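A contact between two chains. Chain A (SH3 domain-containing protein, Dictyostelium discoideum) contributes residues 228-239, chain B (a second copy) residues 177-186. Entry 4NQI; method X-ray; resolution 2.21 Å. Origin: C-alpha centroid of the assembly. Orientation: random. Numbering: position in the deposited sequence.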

# COMPACT_ATOMS: atom_id res chain seq x y z
N SER A 228 -29.59 -12.37 -8.30
CA SER A 228 -30.82 -13.15 -8.37
C SER A 228 -31.67 -12.76 -9.58
O SER A 228 -32.86 -13.08 -9.64
CB SER A 228 -31.64 -12.98 -7.09
OG SER A 228 -30.90 -13.41 -5.96
N GLN A 229 -31.05 -12.08 -10.54
CA GLN A 229 -31.75 -11.69 -11.77
C GLN A 229 -31.20 -12.42 -12.99
O GLN A 229 -30.03 -12.28 -13.33
CB GLN A 229 -31.67 -10.18 -11.98
CG GLN A 229 -32.39 -9.37 -10.91
CD GLN A 229 -32.12 -7.88 -11.01
OE1 GLN A 229 -31.74 -7.38 -12.07
NE2 GLN A 229 -32.30 -7.17 -9.91
N LEU A 230 -32.06 -13.20 -13.63
CA LEU A 230 -31.68 -13.92 -14.85
C LEU A 230 -31.57 -12.93 -16.01
O LEU A 230 -32.49 -12.15 -16.25
CB LEU A 230 -32.71 -15.00 -15.17
CG LEU A 230 -32.30 -16.01 -16.25
CD1 LEU A 230 -31.17 -16.89 -15.75
CD2 LEU A 230 -33.47 -16.86 -16.73
N PRO A 231 -30.44 -12.97 -16.72
CA PRO A 231 -30.21 -12.10 -17.88
C PRO A 231 -31.29 -12.27 -18.96
O PRO A 231 -31.79 -13.38 -19.15
CB PRO A 231 -28.86 -12.58 -18.42
CG PRO A 231 -28.17 -13.15 -17.22
CD PRO A 231 -29.26 -13.80 -16.41
N LEU A 232 -31.64 -11.17 -19.63
CA LEU A 232 -32.65 -11.19 -20.69
C LEU A 232 -32.32 -12.20 -21.79
O LEU A 232 -33.22 -12.84 -22.34
CB LEU A 232 -32.80 -9.80 -21.31
CG LEU A 232 -33.96 -8.91 -20.84
CD1 LEU A 232 -34.12 -8.98 -19.33
CD2 LEU A 232 -33.73 -7.46 -21.27
N GLU A 233 -31.03 -12.35 -22.09
CA GLU A 233 -30.59 -13.29 -23.11
C GLU A 233 -30.96 -14.73 -22.77
O GLU A 233 -31.17 -15.56 -23.66
CB GLU A 233 -29.08 -13.18 -23.32
CG GLU A 233 -28.68 -12.67 -24.70
CD GLU A 233 -27.23 -12.96 -25.04
OE1 GLU A 233 -26.38 -12.08 -24.83
OE2 GLU A 233 -26.95 -14.09 -25.51
N MSE A 234 -31.05 -15.03 -21.48
CA MSE A 234 -31.48 -16.34 -21.00
C MSE A 234 -32.99 -16.47 -21.11
O MSE A 234 -33.51 -17.46 -21.63
CB MSE A 234 -31.03 -16.55 -19.56
CG MSE A 234 -29.52 -16.54 -19.34
SE MSE A 234 -28.63 -18.24 -19.68
CE MSE A 234 -28.41 -18.13 -21.61
N GLU A 235 -33.70 -15.45 -20.61
CA GLU A 235 -35.16 -15.41 -20.64
C GLU A 235 -35.72 -15.51 -22.06
O GLU A 235 -36.75 -16.14 -22.29
CB GLU A 235 -35.66 -14.13 -19.96
CG GLU A 235 -35.38 -14.06 -18.46
CD GLU A 235 -36.28 -14.97 -17.64
OE1 GLU A 235 -37.15 -15.65 -18.24
OE2 GLU A 235 -36.12 -15.02 -16.40
N SER A 236 -35.02 -14.88 -23.01
CA SER A 236 -35.42 -14.88 -24.41
C SER A 236 -35.09 -16.21 -25.09
O SER A 236 -35.81 -16.66 -25.99
CB SER A 236 -34.75 -13.73 -25.15
OG SER A 236 -34.08 -14.18 -26.31
N MSE A 237 -34.00 -16.84 -24.67
CA MSE A 237 -33.62 -18.16 -25.18
C MSE A 237 -34.64 -19.22 -24.76
O MSE A 237 -35.01 -20.09 -25.56
CB MSE A 237 -32.22 -18.55 -24.70
CG MSE A 237 -31.90 -20.03 -24.86
SE MSE A 237 -30.24 -20.59 -23.99
CE MSE A 237 -28.96 -19.87 -25.28
N ILE A 238 -35.09 -19.15 -23.51
CA ILE A 238 -36.12 -20.05 -23.01
C ILE A 238 -37.40 -19.93 -23.84
O ILE A 238 -37.95 -20.93 -24.29
CB ILE A 238 -36.45 -19.76 -21.52
CG1 ILE A 238 -35.27 -20.15 -20.62
CG2 ILE A 238 -37.70 -20.50 -21.09
CD1 ILE A 238 -35.58 -20.04 -19.13
N SER A 239 -37.85 -18.69 -24.04
CA SER A 239 -39.06 -18.42 -24.80
C SER A 239 -38.96 -18.88 -26.26
O SER A 239 -39.95 -19.31 -26.85
CB SER A 239 -39.41 -16.93 -24.76
OG SER A 239 -39.90 -16.55 -23.48
N LEU B 177 -32.28 -24.59 -15.94
CA LEU B 177 -31.37 -23.62 -16.53
C LEU B 177 -31.25 -22.38 -15.63
O LEU B 177 -30.15 -21.91 -15.35
CB LEU B 177 -31.82 -23.20 -17.93
CG LEU B 177 -30.98 -22.09 -18.56
CD1 LEU B 177 -29.53 -22.53 -18.70
CD2 LEU B 177 -31.55 -21.67 -19.91
N ARG B 178 -32.40 -21.87 -15.20
CA ARG B 178 -32.45 -20.77 -14.24
C ARG B 178 -31.66 -21.12 -12.99
O ARG B 178 -30.82 -20.35 -12.54
CB ARG B 178 -33.89 -20.48 -13.83
CG ARG B 178 -34.70 -19.65 -14.80
CD ARG B 178 -35.99 -19.16 -14.15
NE ARG B 178 -36.65 -18.13 -14.94
CZ ARG B 178 -37.48 -18.39 -15.95
NH1 ARG B 178 -37.74 -19.64 -16.29
NH2 ARG B 178 -38.04 -17.39 -16.62
N ASP B 179 -31.96 -22.30 -12.44
CA ASP B 179 -31.37 -22.76 -11.19
C ASP B 179 -29.84 -22.73 -11.22
O ASP B 179 -29.21 -22.30 -10.25
CB ASP B 179 -31.87 -24.16 -10.84
CG ASP B 179 -33.33 -24.17 -10.41
OD1 ASP B 179 -33.87 -23.09 -10.12
OD2 ASP B 179 -33.93 -25.27 -10.36
N VAL B 180 -29.26 -23.18 -12.32
CA VAL B 180 -27.80 -23.26 -12.43
C VAL B 180 -27.14 -21.92 -12.79
O VAL B 180 -26.07 -21.59 -12.26
CB VAL B 180 -27.34 -24.39 -13.39
CG1 VAL B 180 -27.71 -24.06 -14.83
CG2 VAL B 180 -25.85 -24.65 -13.25
N VAL B 181 -27.78 -21.14 -13.67
CA VAL B 181 -27.26 -19.82 -14.02
C VAL B 181 -27.23 -18.92 -12.78
O VAL B 181 -26.30 -18.14 -12.59
CB VAL B 181 -28.10 -19.15 -15.15
CG1 VAL B 181 -27.68 -17.70 -15.35
CG2 VAL B 181 -27.93 -19.91 -16.45
N LEU B 182 -28.25 -19.06 -11.94
CA LEU B 182 -28.32 -18.30 -10.69
C LEU B 182 -27.35 -18.84 -9.64
O LEU B 182 -26.91 -18.09 -8.76
CB LEU B 182 -29.75 -18.27 -10.15
CG LEU B 182 -30.77 -17.51 -11.01
CD1 LEU B 182 -32.08 -17.28 -10.27
CD2 LEU B 182 -30.18 -16.20 -11.50
N MSE B 183 -27.02 -20.12 -9.72
CA MSE B 183 -26.00 -20.69 -8.85
C MSE B 183 -24.63 -20.07 -9.15
O MSE B 183 -23.81 -19.88 -8.26
CB MSE B 183 -25.92 -22.21 -9.02
CG MSE B 183 -26.91 -23.00 -8.17
SE MSE B 183 -26.78 -24.92 -8.47
CE MSE B 183 -24.85 -25.10 -8.30
N GLU B 184 -24.40 -19.76 -10.43
CA GLU B 184 -23.13 -19.19 -10.87
C GLU B 184 -23.03 -17.71 -10.49
O GLU B 184 -21.96 -17.25 -10.07
CB GLU B 184 -22.97 -19.36 -12.38
CG GLU B 184 -21.57 -19.07 -12.91
CD GLU B 184 -21.44 -19.37 -14.39
OE1 GLU B 184 -22.11 -18.70 -15.20
OE2 GLU B 184 -20.66 -20.29 -14.74
N ARG B 185 -24.12 -16.97 -10.65
CA ARG B 185 -24.15 -15.55 -10.30
C ARG B 185 -24.01 -15.36 -8.79
O ARG B 185 -23.40 -14.39 -8.34
CB ARG B 185 -25.44 -14.89 -10.79
CG ARG B 185 -25.63 -14.89 -12.30
CD ARG B 185 -26.85 -14.06 -12.72
NE ARG B 185 -26.71 -12.65 -12.36
CZ ARG B 185 -26.10 -11.74 -13.11
NH1 ARG B 185 -25.57 -12.09 -14.27
NH2 ARG B 185 -26.02 -10.48 -12.70
N ARG B 186 -24.57 -16.28 -8.02
CA ARG B 186 -24.47 -16.21 -6.56
C ARG B 186 -23.07 -16.56 -6.08
O ARG B 186 -22.62 -16.04 -5.05
CB ARG B 186 -25.52 -17.11 -5.90
CG ARG B 186 -26.95 -16.58 -6.01

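What brings the two stretches together? A loop running into a helix on chain A packs along a helix of chain B, and the two helices run nearly antiparallel, with 167° between their directions and axes 11.5 Å apart at closest approach. That spacing leaves room for side chains to fill the gap, and most of the contact is apolar; together the stretches bury 602 Å². Pro A231 sits at the N-cap position of the chain A helix.

How do the apolar side chains fit around Val B181? This small branched residue points toward chain A, and Leu A230 and Met A234 both pack against its methyl groups. Leu A230 starts sideways, but its t, p conformation brings its end nearer, placing Leu A230 CD1 3.6 Å from Val B181 CG1. The selenomethionine Met A234 points toward chain B, and its m, m, p chain folds so that Met A234 SE lies 3.7 Å from Val B181 CG2. Leu B182 also leaves its helix sideways; with chi1 m and chi2 t, it extends Leu B182 CD2 to 4.4 Å from Leu A230 CD1.

What closes the apolar contact one helical turn before Val B181? Leu B177 points toward chain A; Met A234 SE is 4.5 Å from both Leu B177 CD1 and Leu B177 CD2, and Leu B177 CD2 is also 4.1 Å from Ile A238 CG1 and 4.4 Å from Met A237 SE. Met A234 and Ile A238 lie on the same side of their helix, so both can reach this leucine.

Where does charge enter? Arg B178 starts sideways, but with chi2 and chi3 both t its long chain carries the guanidinium to Glu A235, whose m, m side chain brings its end nearer. The salt bridge is short, with Glu A235 OE1 2.5 Å from Arg B178 NH2. The arginine also suits an apolar setting: Leu A230 CD2 lies 3.6 Å from Arg B178 CG, and Ile A238 CD1 lies over one face of the guanidinium, 3.6 Å from Arg B178 NH1.

Does Arg B185 form a second polar link? It points toward chain A, and its chi3 of 62° bends the chain so that Gln A229 O lies over one face of the guanidinium. At 3.5 Å from Arg B185 NE, that oxygen is poorly angled and makes no hydrogen bond; the guanidinium nitrogens find partners elsewhere in the structure.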